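Local coordinates for Serine/threonine protein kinase (Mycobacterium tuberculosis, PDB 4ESQ) that probably phosphorylates serine and threonine residues of proteins as a membrane receptor kinase, the chain here being its extracellular sensor domain, at residues Gly25-Met29 against Ser75-Gly79. Numbering follows the deposited sequence.
Sequences GSSSM and SSEPG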
loop_
_atom_site.group_PDB
_atom_site.type_symbol
_atom_site.label_atom_id
_atom_site.label_comp_id
_atom_site.label_asym_id
_atom_site.label_seq_id
_atom_site.Cartn_x
_atom_site.Cartn_y
_atom_site.Cartn_z
ATOM N N GLY A 25 15.635 -0.987 -6.825
ATOM C CA GLY A 25 16.927 -0.551 -7.319
ATOM C C GLY A 25 17.908 -0.276 -6.197
ATOM O O GLY A 25 18.733 0.637 -6.282
ATOM N N SER A 26 17.821 -1.074 -5.139
ATOM C CA SER A 26 18.687 -0.925 -3.974
ATOM C C SER A 26 19.406 -2.235 -3.674
ATOM O O SER A 26 19.071 -3.273 -4.233
ATOM C CB SER A 26 17.846 -0.507 -2.759
ATOM O OG SER A 26 18.646 -0.305 -1.609
ATOM N N SER A 27 20.394 -2.180 -2.785
ATOM C CA SER A 27 21.060 -3.378 -2.287
ATOM C C SER A 27 21.144 -3.348 -0.766
ATOM O O SER A 27 21.835 -4.172 -0.168
ATOM C CB SER A 27 22.490 -3.478 -2.846
ATOM O OG SER A 27 22.495 -3.781 -4.231
ATOM N N SER A 28 20.460 -2.396 -0.135
ATOM C CA SER A 28 20.640 -2.193 1.300
ATOM C C SER A 28 19.364 -1.897 2.090
ATOM O O SER A 28 19.441 -1.525 3.257
ATOM C CB SER A 28 21.664 -1.081 1.541
ATOM O OG SER A 28 21.264 0.118 0.902
ATOM N N MET A 29 18.198 -2.071 1.477
ATOM C CA MET A 29 16.959 -1.830 2.216
ATOM C C MET A 29 16.785 -2.921 3.261
ATOM O O MET A 29 17.082 -4.086 3.007
ATOM C CB MET A 29 15.750 -1.770 1.280
ATOM C CG MET A 29 15.763 -0.591 0.334
ATOM S SD MET A 29 14.429 -0.618 -0.884
ATOM C CE MET A 29 13.049 -0.108 0.149
ATOM N N SER A 75 10.163 -1.189 4.791
ATOM C CA SER A 75 11.598 -1.321 4.506
ATOM C C SER A 75 12.201 -0.049 3.934
ATOM O O SER A 75 11.561 0.651 3.154
ATOM C CB SER A 75 11.840 -2.440 3.506
ATOM O OG SER A 75 11.329 -3.658 3.998
ATOM N N SER A 76 13.452 0.224 4.294
ATOM C CA SER A 76 14.178 1.366 3.739
ATOM C C SER A 76 15.668 1.185 4.007
ATOM O O SER A 76 16.056 0.378 4.854
ATOM C CB SER A 76 13.695 2.678 4.372
ATOM O OG SER A 76 13.986 2.699 5.761
ATOM N N GLU A 77 16.509 1.931 3.291
ATOM C CA GLU A 77 17.924 1.947 3.637
ATOM C C GLU A 77 18.043 2.485 5.062
ATOM O O GLU A 77 17.201 3.260 5.505
ATOM C CB GLU A 77 18.717 2.819 2.660
ATOM C CG GLU A 77 18.889 2.212 1.261
ATOM C CD GLU A 77 17.792 2.608 0.284
ATOM O OE1 GLU A 77 16.811 3.245 0.709
ATOM O OE2 GLU A 77 17.918 2.283 -0.919
ATOM N N PRO A 78 19.084 2.066 5.793
ATOM C CA PRO A 78 19.294 2.611 7.139
ATOM C C PRO A 78 19.529 4.117 7.098
ATOM O O PRO A 78 20.045 4.636 6.112
ATOM C CB PRO A 78 20.571 1.901 7.608
ATOM C CG PRO A 78 20.656 0.669 6.766
ATOM C CD PRO A 78 20.108 1.073 5.431
ATOM N N GLY A 79 19.158 4.812 8.165
ATOM C CA GLY A 79 19.422 6.236 8.258
ATOM C C GLY A 79 18.199 7.089 7.989
ATOM O O GLY A 79 17.146 6.574 7.614
#
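Met-29 and Glu-77 bring their backbones within 4.1 Å, CA to CA, where the loop after helix 17-24 meets the end of strand 69-76. Met-29 CA lies 3.6 Å from Ser-76 O in a CA-H...O contact. The side chain of Glu-77 bends at chi2 (91°), which turns its carboxylate toward Ser-26. Ser-26 OG donates to Glu-77 OE2 at 2.8 Å, reaching it from above the carboxylate plane, 39° out of it. The same OG accepts a nearly straight bond from Ser-28 N (3.1 Å, 170°). His-84 ND1 also bonds Glu-77 OE2, so two groups hold this oxygen and restrict the carboxylate. Ser-28 OG sits 3.2 Å from Glu-77 CG, over the aliphatic part of the chain. Met-29 crosses Glu-77, with its CG 3.8 Å from Glu-77 CD. Its chain then bends at chi3 and sets CE 3.4 Å from Ser-75 O. Val-20, Met-24 and Val-86 also touch this buried methionine. Asn-21 OD1 accepts from Met-29 N, tying the loop back to the helix. The Ser-26 to Ser-28 bond makes an ST turn, in a helix-to-strand connection leading into edge strand 30-31 of the domain's antiparallel sheet.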